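Local coordinates for periplasmic sugar-binding domain protein (PDB 3H75), which probably binds a carbohydrate in the periplasm and belongs to the bacterial solute-binding protein 2 family, at residues Phe335-Gln338 / Leu339-Arg342; Arg128-Lys131 / Glu132-Lys136; Val69-Gln72 / Tyr73-Pro76; Thr315-Phe319 / Arg320-Ala324. All blocks are in the same frame, centred on the assembly; numbering follows the deposited sequence.

How the interactions relate
The four contacts sample both domains of a periplasmic binding protein fold. Interaction 3 begins helix 74-82 at the end of a strand of the parallel sheet, and a sulfate ion, probably from the crystallisation liquor, lies about 4 Å from the side chain of V69. Interaction 2, within helix 122-137, packs on the mixed sheet; its centre is about 31 Å from that of interaction 3. Interactions 1 and 4 are two short helical turns near the C-terminus, with centres about 11 Å apart. They touch through apolar side chains: L339 CD1 lies 3.8 Å from L322 CD2, and L340 CG lies 3.9 Å from V317 CG2.

Interaction 1: Phe335-Gln338 / Leu339-Arg342; sequences FGLQ and LLLR
The carbonyl oxygen of L337 is gripped by two backbone N-H groups: L340 N donates at 2.9 Å to L337 O, while L341 N adds a weaker bond to the same atom. The motif is a short C-terminal helical turn, in which bonds three residues apart, as in a 3-10 helix, mix with weak ones four apart. One residue earlier the pattern repeats, L339 N donating to G336 O at 3.2 Å. One residue later Q338 O receives only weak bonds, from L341 N and R342 N.

The side chains follow the same spacing. L337 swings its CG anti to the backbone N (chi1 -172°), toward the carbonyl, and thereby meets L340 and L341. Its CD1 lies 4.0 Å from L340 CD2, the two chains crossing at about a right angle, and its CG touches L341 CD1. This apolar face is buried: L340 rests on W268 of helix 265-277, and L341 on L306 of helix 300-309. On the exposed side, Q338 bends at chi2 and carries its amide across the R342 chain, NE2 lying 3.6 Å from R342 CG. The extended arginine then runs back over the turn, so that L339 CD2 sits 3.5 Å above the plane of the R342 guanidinium, over its centre.

Interaction 2: Arg128-Lys131 / Glu132-Lys136; sequences RMLK and ELLHK
The flat peptide carbonyl of R128 meets E132 twice, through the backbone N and the side-chain CG of that glutamate. E132 N donates to R128 O at 2.8 Å, and E132 CG approaches the same R128 O to 3.3 Å. The next peptide is used alike: L133 N donates to the oxygen of M129, a selenomethionine, while L133 CG lies 3.2 Å from M129 O. L134 N and H135 N continue the series onto L130 O and K131 O, the former in the straighter bond, with an N-H...O angle of 165°.

Among the side chains, the direct apolar touch is between L130 and L134, one turn apart. L130 turns its CG anti to the backbone N (chi1 -171°) and so leans forward along the helix, bringing CG to 4.2 Å from L134 CD1. On the polar side, R128 is committed to E124, with which its NE forms a salt bridge. Its NH1 remains 6.1 Å from E132 OE2, too far for contact, although the opposite charges may still attract weakly.

M129 and L133 point into the domain and lie on strands 206-211 and 236-240, whereas L130 faces helix 158-173. The whole is a regular amphipathic alpha-helix with i to i+4 bonding, packed against the sheet of an alpha/beta domain of the periplasmic binding protein fold.

Interaction 3: Val69-Gln72 / Tyr73-Pro76; sequences VNEQ and YVAP
The backbone is extended at E71 and turns at Q72 (psi -8°), which folds the chain back so that the CA atoms of E71 and A75 come within 5.4 Å. This is the link from strand 65-69 into helix 74-82, a strand-to-helix connection of the parallel sheet. In the first turn, E71 O meets carbon and not N-H: A75 CB lies 3.2 Å from it, and P76 CD is nearly as near. The proline in this turn has no amide hydrogen to offer, and its ring also rests on the carbonyl four residues back, P76 CG lying 3.7 Å from Q72 O.

On the outer side, Q72 and Y73 run side by side and point the same way. With chi1 at 52°, the Q72 CG takes the crowded position between backbone N and carbonyl carbon, and from there it reaches over one face of the Y73 ring in a CH-pi contact, 4.0 Å from the ring centroid and offset toward the rim. The amide follows at a slant, its plane turned 33° from the ring, with Q72 OE1 3.6 Å from Y73 CE2. E71, extended along its chain, leaves at a wide angle to Q72 and sets OE1 4.1 Å from V74 CG2, beside P46 at the start of helix 46-58.

Contact between the two segments is therefore made by van der Waals and CH-pi packing, without hydrogen bonds. Its polar cost is visible in the backbone: E71 N and V74 N are buried and have no partner in the model.

Interaction 4: Thr315-Phe319 / Arg320-Ala324; sequences TRVDF and RGLSA
The D318 carboxylate overlaps the backbone of G321, its OD2 lying 3.1 Å from G321 CA. The aspartate is the centre of an inverse gamma turn, closed by a weak bond from F319 N to V317 O, and its CG is anti to the backbone N (chi1 174°), which carries the carboxylate forward over the turn that follows. D318 O also accepts a weak bond from G321 N.

The carbonyl oxygen of F319 takes L322 N at 2.7 Å from F319 O, and S323 N reaches the same oxygen in a weak second bond. One bond three residues apart and a weak one four apart hold this short, weakly bonded helical turn. The F319 ring is buried: V317 CG1 sits 3.6 Å above one face, over the centre, and L322 CD1 comes obliquely to 4.4 Å from F319 CD1.

Apolar and polar ties join the turn to its surroundings. F319 meets F25 of helix 17-33 edge-to-face and touches V271 of helix 265-277, while D32 of helix 17-33 accepts a hydrogen bond from R320 N. L322 leans on W268 of helix 265-277. At the far end, S323 OG and A324 N bond to D275, so the turn is wedged between helices 17-33 and 265-277, with helix 338-341 against V317 and L322.

Interaction 1: Phe335-Gln338 / Leu339-Arg342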
loop_
_atom_site.group_PDB
_atom_site.type_symbol
_atom_site.label_atom_id
_atom_site.label_comp_id
_atom_site.label_asym_id
_atom_site.label_seq_id
_atom_site.Cartn_x
_atom_site.Cartn_y
_atom_site.Cartn_z
ATOM N N PHE A 335 -7.553 10.376 -10.050
ATOM C CA PHE A 335 -6.482 9.785 -9.250
ATOM C C PHE A 335 -6.015 8.434 -9.786
ATOM O O PHE A 335 -6.810 7.513 -9.962
ATOM C CB PHE A 335 -6.925 9.607 -7.793
ATOM C CG PHE A 335 -7.319 10.886 -7.105
ATOM C CD1 PHE A 335 -6.609 12.067 -7.314
ATOM C CD2 PHE A 335 -8.379 10.892 -6.206
ATOM C CE1 PHE A 335 -6.953 13.239 -6.632
ATOM C CE2 PHE A 335 -8.731 12.054 -5.518
ATOM C CZ PHE A 335 -8.017 13.227 -5.733
ATOM N N GLY A 336 -4.714 8.317 -10.027
ATOM C CA GLY A 336 -4.176 7.069 -10.535
ATOM C C GLY A 336 -2.699 7.166 -10.853
ATOM O O GLY A 336 -2.132 8.257 -10.923
ATOM N N LEU A 337 -2.073 6.013 -11.055
ATOM C CA LEU A 337 -0.652 5.972 -11.364
ATOM C C LEU A 337 -0.369 6.627 -12.709
ATOM O O LEU A 337 0.725 7.140 -12.942
ATOM C CB LEU A 337 -0.168 4.520 -11.379
ATOM C CG LEU A 337 1.333 4.259 -11.502
ATOM C CD1 LEU A 337 2.078 4.942 -10.363
ATOM C CD2 LEU A 337 1.578 2.757 -11.476
ATOM N N GLN A 338 -1.358 6.625 -13.596
ATOM C CA GLN A 338 -1.158 7.216 -14.912
ATOM C C GLN A 338 -0.795 8.696 -14.841
ATOM O O GLN A 338 -0.096 9.205 -15.713
ATOM C CB GLN A 338 -2.400 7.019 -15.785
ATOM C CG GLN A 338 -2.166 7.359 -17.249
ATOM C CD GLN A 338 -0.834 6.829 -17.759
ATOM O OE1 GLN A 338 -0.500 5.658 -17.563
ATOM N NE2 GLN A 338 -0.067 7.693 -18.416
ATOM N N LEU A 339 -1.256 9.384 -13.800
ATOM C CA LEU A 339 -0.948 10.802 -13.642
ATOM C C LEU A 339 0.552 11.006 -13.432
ATOM O O LEU A 339 1.080 12.096 -13.665
ATOM C CB LEU A 339 -1.715 11.392 -12.453
ATOM C CG LEU A 339 -3.242 11.452 -12.557
ATOM C CD1 LEU A 339 -3.821 12.048 -11.279
ATOM C CD2 LEU A 339 -3.643 12.292 -13.759
ATOM N N LEU A 340 1.234 9.951 -12.994
ATOM C CA LEU A 340 2.671 10.011 -12.749
ATOM C C LEU A 340 3.498 9.529 -13.936
ATOM O O LEU A 340 4.670 9.884 -14.064
ATOM C CB LEU A 340 3.045 9.155 -11.532
ATOM C CG LEU A 340 2.653 9.582 -10.115
ATOM C CD1 LEU A 340 1.143 9.668 -9.978
ATOM C CD2 LEU A 340 3.215 8.565 -9.132
ATOM N N LEU A 341 2.891 8.724 -14.799
ATOM C CA LEU A 341 3.605 8.157 -15.937
ATOM C C LEU A 341 3.382 8.839 -17.287
ATOM O O LEU A 341 4.027 8.481 -18.269
ATOM C CB LEU A 341 3.258 6.673 -16.057
ATOM C CG LEU A 341 3.540 5.841 -14.802
ATOM C CD1 LEU A 341 3.107 4.405 -15.029
ATOM C CD2 LEU A 341 5.024 5.905 -14.462
ATOM N N ARG A 342 2.479 9.814 -17.335
ATOM C CA ARG A 342 2.185 10.528 -18.572
ATOM C C ARG A 342 3.451 11.067 -19.242
ATOM O O ARG A 342 3.569 11.061 -20.474
ATOM C CB ARG A 342 1.214 11.678 -18.301
ATOM C CG ARG A 342 -0.200 11.238 -17.993
ATOM C CD ARG A 342 -1.099 12.429 -17.696
ATOM N NE ARG A 342 -2.502 12.043 -17.579
ATOM C CZ ARG A 342 -3.487 12.888 -17.293
ATOM N NH1 ARG A 342 -3.223 14.173 -17.091
ATOM N NH2 ARG A 342 -4.737 12.450 -17.212
#

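Interaction 2: Arg128-Lys131 / Glu132-Lys136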
loop_
_atom_site.group_PDB
_atom_site.type_symbol
_atom_site.label_atom_id
_atom_site.label_comp_id
_atom_site.label_asym_id
_atom_site.label_seq_id
_atom_site.Cartn_x
_atom_site.Cartn_y
_atom_site.Cartn_z
ATOM N N ARG A 128 -4.879 -10.553 -7.864
ATOM C CA ARG A 128 -4.152 -10.449 -9.123
ATOM C C ARG A 128 -2.743 -11.014 -9.054
ATOM O O ARG A 128 -2.258 -11.568 -10.035
ATOM C CB ARG A 128 -4.126 -8.992 -9.595
ATOM C CG ARG A 128 -5.487 -8.499 -10.089
ATOM C CD ARG A 128 -5.936 -9.277 -11.322
ATOM N NE ARG A 128 -7.364 -9.123 -11.587
ATOM C CZ ARG A 128 -8.051 -9.884 -12.432
ATOM N NH1 ARG A 128 -7.439 -10.856 -13.099
ATOM N NH2 ARG A 128 -9.350 -9.682 -12.607
HETATM N N MSE A 129 -2.079 -10.898 -7.908
HETATM C CA MSE A 129 -0.730 -11.446 -7.828
HETATM C C MSE A 129 -0.701 -12.937 -8.098
HETATM O O MSE A 129 0.151 -13.409 -8.846
HETATM C CB MSE A 129 -0.082 -11.166 -6.475
HETATM C CG MSE A 129 0.425 -9.735 -6.325
HETATM SE SE MSE A 129 1.614 -9.534 -4.805
HETATM C CE MSE A 129 0.293 -9.666 -3.376
ATOM N N LEU A 130 -1.621 -13.692 -7.507
ATOM C CA LEU A 130 -1.613 -15.127 -7.750
ATOM C C LEU A 130 -2.016 -15.428 -9.188
ATOM O O LEU A 130 -1.401 -16.276 -9.827
ATOM C CB LEU A 130 -2.538 -15.874 -6.782
ATOM C CG LEU A 130 -2.363 -17.398 -6.886
ATOM C CD1 LEU A 130 -0.927 -17.769 -6.549
ATOM C CD2 LEU A 130 -3.321 -18.104 -5.956
ATOM N N LYS A 131 -3.039 -14.740 -9.697
ATOM C CA LYS A 131 -3.471 -14.980 -11.076
ATOM C C LYS A 131 -2.330 -14.707 -12.056
ATOM O O LYS A 131 -2.124 -15.470 -13.003
ATOM C CB LYS A 131 -4.684 -14.113 -11.430
ATOM C CG LYS A 131 -5.973 -14.587 -10.784
ATOM C CD LYS A 131 -7.184 -13.843 -11.327
ATOM C CE LYS A 131 -7.462 -14.166 -12.785
ATOM N NZ LYS A 131 -7.909 -15.570 -12.993
ATOM N N GLU A 132 -1.586 -13.629 -11.818
ATOM C CA GLU A 132 -0.462 -13.269 -12.677
ATOM C C GLU A 132 0.661 -14.297 -12.586
ATOM O O GLU A 132 1.251 -14.676 -13.602
ATOM C CB GLU A 132 0.074 -11.888 -12.293
ATOM C CG GLU A 132 -0.759 -10.734 -12.816
ATOM C CD GLU A 132 -0.638 -10.590 -14.319
ATOM O OE1 GLU A 132 0.468 -10.250 -14.792
ATOM O OE2 GLU A 132 -1.641 -10.828 -15.024
ATOM N N LEU A 133 0.965 -14.739 -11.368
ATOM C CA LEU A 133 2.017 -15.733 -11.177
ATOM C C LEU A 133 1.647 -17.016 -11.914
ATOM O O LEU A 133 2.485 -17.619 -12.589
ATOM C CB LEU A 133 2.217 -16.025 -9.688
ATOM C CG LEU A 133 2.943 -14.971 -8.849
ATOM C CD1 LEU A 133 2.882 -15.387 -7.381
ATOM C CD2 LEU A 133 4.397 -14.832 -9.309
ATOM N N LEU A 134 0.390 -17.428 -11.782
ATOM C CA LEU A 134 -0.080 -18.642 -12.441
ATOM C C LEU A 134 0.015 -18.492 -13.952
ATOM O O LEU A 134 0.388 -19.434 -14.657
ATOM C CB LEU A 134 -1.526 -18.935 -12.034
ATOM C CG LEU A 134 -1.679 -19.622 -10.679
ATOM C CD1 LEU A 134 -3.154 -19.684 -10.288
ATOM C CD2 LEU A 134 -1.091 -21.022 -10.763
ATOM N N HIS A 135 -0.314 -17.307 -14.449
ATOM C CA HIS A 135 -0.252 -17.074 -15.886
ATOM C C HIS A 135 1.172 -17.206 -16.416
ATOM O O HIS A 135 1.409 -17.840 -17.447
ATOM C CB HIS A 135 -0.783 -15.689 -16.231
ATOM C CG HIS A 135 -0.853 -15.437 -17.702
ATOM N ND1 HIS A 135 -1.717 -16.123 -18.530
ATOM C CD2 HIS A 135 -0.127 -14.624 -18.504
ATOM C CE1 HIS A 135 -1.519 -15.743 -19.779
ATOM N NE2 HIS A 135 -0.559 -14.835 -19.792
ATOM N N LYS A 136 2.122 -16.607 -15.706
ATOM C CA LYS A 136 3.516 -16.655 -16.128
ATOM C C LYS A 136 4.144 -18.039 -15.990
ATOM O O LYS A 136 5.001 -18.415 -16.790
ATOM C CB LYS A 136 4.325 -15.614 -15.349
ATOM C CG LYS A 136 3.846 -14.190 -15.600
ATOM C CD LYS A 136 4.699 -13.169 -14.871
ATOM C CE LYS A 136 4.137 -11.769 -15.044
ATOM N NZ LYS A 136 4.049 -11.378 -16.475
#

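Interaction 3: Val69-Gln72 / Tyr73-Pro76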
loop_
_atom_site.group_PDB
_atom_site.type_symbol
_atom_site.label_atom_id
_atom_site.label_comp_id
_atom_site.label_asym_id
_atom_site.label_seq_id
_atom_site.Cartn_x
_atom_site.Cartn_y
_atom_site.Cartn_z
ATOM N N VAL A 69 -3.888 6.063 9.404
ATOM C CA VAL A 69 -4.158 4.800 8.735
ATOM C C VAL A 69 -5.083 3.990 9.629
ATOM O O VAL A 69 -4.943 3.999 10.852
ATOM C CB VAL A 69 -2.855 4.016 8.498
ATOM C CG1 VAL A 69 -3.163 2.678 7.858
ATOM C CG2 VAL A 69 -1.916 4.831 7.609
ATOM N N ASN A 70 -6.034 3.289 9.025
ATOM C CA ASN A 70 -6.969 2.506 9.813
ATOM C C ASN A 70 -6.362 1.201 10.316
ATOM O O ASN A 70 -5.550 0.564 9.633
ATOM C CB ASN A 70 -8.230 2.215 8.997
ATOM C CG ASN A 70 -9.440 1.957 9.871
ATOM O OD1 ASN A 70 -9.365 2.054 11.096
ATOM N ND2 ASN A 70 -10.566 1.633 9.247
ATOM N N GLU A 71 -6.760 0.833 11.529
ATOM C CA GLU A 71 -6.333 -0.393 12.195
ATOM C C GLU A 71 -7.459 -0.721 13.176
ATOM O O GLU A 71 -8.217 0.168 13.564
ATOM C CB GLU A 71 -5.017 -0.179 12.945
ATOM C CG GLU A 71 -4.481 -1.447 13.597
ATOM C CD GLU A 71 -3.142 -1.241 14.273
ATOM O OE1 GLU A 71 -2.635 -0.100 14.258
ATOM O OE2 GLU A 71 -2.596 -2.224 14.818
ATOM N N GLN A 72 -7.570 -1.982 13.579
ATOM C CA GLN A 72 -8.645 -2.397 14.478
ATOM C C GLN A 72 -8.477 -2.093 15.965
ATOM O O GLN A 72 -9.420 -2.271 16.740
ATOM C CB GLN A 72 -8.911 -3.896 14.308
ATOM C CG GLN A 72 -7.669 -4.762 14.421
ATOM C CD GLN A 72 -7.980 -6.244 14.334
ATOM O OE1 GLN A 72 -7.080 -7.071 14.175
ATOM N NE2 GLN A 72 -9.258 -6.590 14.447
ATOM N N TYR A 73 -7.302 -1.629 16.374
ATOM C CA TYR A 73 -7.093 -1.350 17.790
ATOM C C TYR A 73 -6.805 0.107 18.144
ATOM O O TYR A 73 -7.390 0.645 19.082
ATOM C CB TYR A 73 -5.982 -2.255 18.334
ATOM C CG TYR A 73 -6.332 -3.729 18.292
ATOM C CD1 TYR A 73 -7.402 -4.232 19.036
ATOM C CD2 TYR A 73 -5.611 -4.617 17.495
ATOM C CE1 TYR A 73 -7.747 -5.582 18.983
ATOM C CE2 TYR A 73 -5.949 -5.971 17.435
ATOM C CZ TYR A 73 -7.017 -6.445 18.181
ATOM O OH TYR A 73 -7.365 -7.776 18.118
ATOM N N VAL A 74 -5.921 0.753 17.393
ATOM C CA VAL A 74 -5.579 2.143 17.674
ATOM C C VAL A 74 -6.544 3.160 17.071
ATOM O O VAL A 74 -6.899 4.143 17.719
ATOM C CB VAL A 74 -4.148 2.461 17.193
ATOM C CG1 VAL A 74 -3.845 3.938 17.395
ATOM C CG2 VAL A 74 -3.151 1.609 17.960
ATOM N N ALA A 75 -6.974 2.927 15.836
ATOM C CA ALA A 75 -7.893 3.845 15.172
ATOM C C ALA A 75 -9.160 4.118 15.987
ATOM O O ALA A 75 -9.574 5.267 16.122
ATOM C CB ALA A 75 -8.261 3.311 13.787
ATOM N N PRO A 76 -9.797 3.066 16.531
ATOM C CA PRO A 76 -11.013 3.292 17.322
ATOM C C PRO A 76 -10.765 4.204 18.523
ATOM O O PRO A 76 -11.582 5.073 18.830
ATOM C CB PRO A 76 -11.414 1.882 17.746
ATOM C CG PRO A 76 -10.948 1.046 16.595
ATOM C CD PRO A 76 -9.573 1.624 16.325
#

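Interaction 4: Thr315-Phe319 / Arg320-Ala324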
loop_
_atom_site.group_PDB
_atom_site.type_symbol
_atom_site.label_atom_id
_atom_site.label_comp_id
_atom_site.label_asym_id
_atom_site.label_seq_id
_atom_site.Cartn_x
_atom_site.Cartn_y
_atom_site.Cartn_z
ATOM N N THR A 315 6.951 15.417 -7.981
ATOM C CA THR A 315 7.205 16.734 -8.559
ATOM C C THR A 315 6.631 16.890 -9.964
ATOM O O THR A 315 6.453 18.009 -10.445
ATOM C CB THR A 315 8.717 17.035 -8.612
ATOM O OG1 THR A 315 9.361 16.107 -9.492
ATOM C CG2 THR A 315 9.329 16.921 -7.225
ATOM N N ARG A 316 6.337 15.774 -10.622
ATOM C CA ARG A 316 5.788 15.813 -11.975
ATOM C C ARG A 316 4.265 15.773 -11.997
ATOM O O ARG A 316 3.653 15.690 -13.063
ATOM C CB ARG A 316 6.339 14.650 -12.798
ATOM C CG ARG A 316 7.832 14.731 -13.058
ATOM C CD ARG A 316 8.337 13.490 -13.775
ATOM N NE ARG A 316 7.650 13.257 -15.044
ATOM C CZ ARG A 316 7.684 14.089 -16.081
ATOM N NH1 ARG A 316 8.376 15.220 -16.009
ATOM N NH2 ARG A 316 7.027 13.789 -17.194
ATOM N N VAL A 317 3.655 15.836 -10.818
ATOM C CA VAL A 317 2.204 15.801 -10.716
ATOM C C VAL A 317 1.635 17.186 -10.442
ATOM O O VAL A 317 2.101 17.895 -9.552
ATOM C CB VAL A 317 1.753 14.845 -9.591
ATOM C CG1 VAL A 317 0.239 14.804 -9.509
ATOM C CG2 VAL A 317 2.309 13.454 -9.848
ATOM N N ASP A 318 0.629 17.570 -11.220
ATOM C CA ASP A 318 -0.006 18.869 -11.043
ATOM C C ASP A 318 -1.191 18.703 -10.103
ATOM O O ASP A 318 -2.332 18.579 -10.537
ATOM C CB ASP A 318 -0.467 19.425 -12.391
ATOM C CG ASP A 318 -1.253 20.711 -12.249
ATOM O OD1 ASP A 318 -0.905 21.522 -11.362
ATOM O OD2 ASP A 318 -2.208 20.916 -13.030
ATOM N N PHE A 319 -0.900 18.697 -8.807
ATOM C CA PHE A 319 -1.926 18.529 -7.787
ATOM C C PHE A 319 -2.976 19.636 -7.800
ATOM O O PHE A 319 -4.172 19.357 -7.771
ATOM C CB PHE A 319 -1.269 18.440 -6.411
ATOM C CG PHE A 319 -0.426 17.207 -6.223
ATOM C CD1 PHE A 319 -1.019 15.975 -5.965
ATOM C CD2 PHE A 319 0.957 17.277 -6.314
ATOM C CE1 PHE A 319 -0.239 14.825 -5.799
ATOM C CE2 PHE A 319 1.746 16.135 -6.149
ATOM C CZ PHE A 319 1.142 14.908 -5.889
ATOM N N ARG A 320 -2.534 20.889 -7.840
ATOM C CA ARG A 320 -3.482 21.997 -7.854
ATOM C C ARG A 320 -4.446 21.806 -9.021
ATOM O O ARG A 320 -5.621 22.158 -8.933
ATOM C CB ARG A 320 -2.751 23.336 -7.984
ATOM C CG ARG A 320 -3.660 24.546 -7.822
ATOM C CD ARG A 320 -2.867 25.845 -7.805
ATOM N NE ARG A 320 -2.000 25.952 -6.634
ATOM C CZ ARG A 320 -2.438 26.070 -5.383
ATOM N NH1 ARG A 320 -3.742 26.098 -5.129
ATOM N NH2 ARG A 320 -1.571 26.161 -4.382
ATOM N N GLY A 321 -3.943 21.227 -10.109
ATOM C CA GLY A 321 -4.775 20.984 -11.272
ATOM C C GLY A 321 -5.828 19.915 -11.041
ATOM O O GLY A 321 -6.817 19.836 -11.768
ATOM N N LEU A 322 -5.619 19.084 -10.024
ATOM C CA LEU A 322 -6.565 18.023 -9.705
ATOM C C LEU A 322 -7.703 18.550 -8.841
ATOM O O LEU A 322 -8.745 17.912 -8.716
ATOM C CB LEU A 322 -5.855 16.880 -8.977
ATOM C CG LEU A 322 -4.809 16.127 -9.798
ATOM C CD1 LEU A 322 -4.139 15.078 -8.929
ATOM C CD2 LEU A 322 -5.472 15.476 -11.000
ATOM N N SER A 323 -7.495 19.715 -8.239
ATOM C CA SER A 323 -8.519 20.319 -7.395
ATOM C C SER A 323 -9.783 20.575 -8.201
ATOM O O SER A 323 -9.720 20.927 -9.379
ATOM C CB SER A 323 -8.014 21.636 -6.808
ATOM O OG SER A 323 -9.044 22.285 -6.083
ATOM N N ALA A 324 -10.933 20.393 -7.560
ATOM C CA ALA A 324 -12.211 20.612 -8.220
ATOM C C ALA A 324 -12.530 22.103 -8.280
ATOM O O ALA A 324 -13.550 22.504 -8.838
ATOM C CB ALA A 324 -13.313 19.869 -7.478
#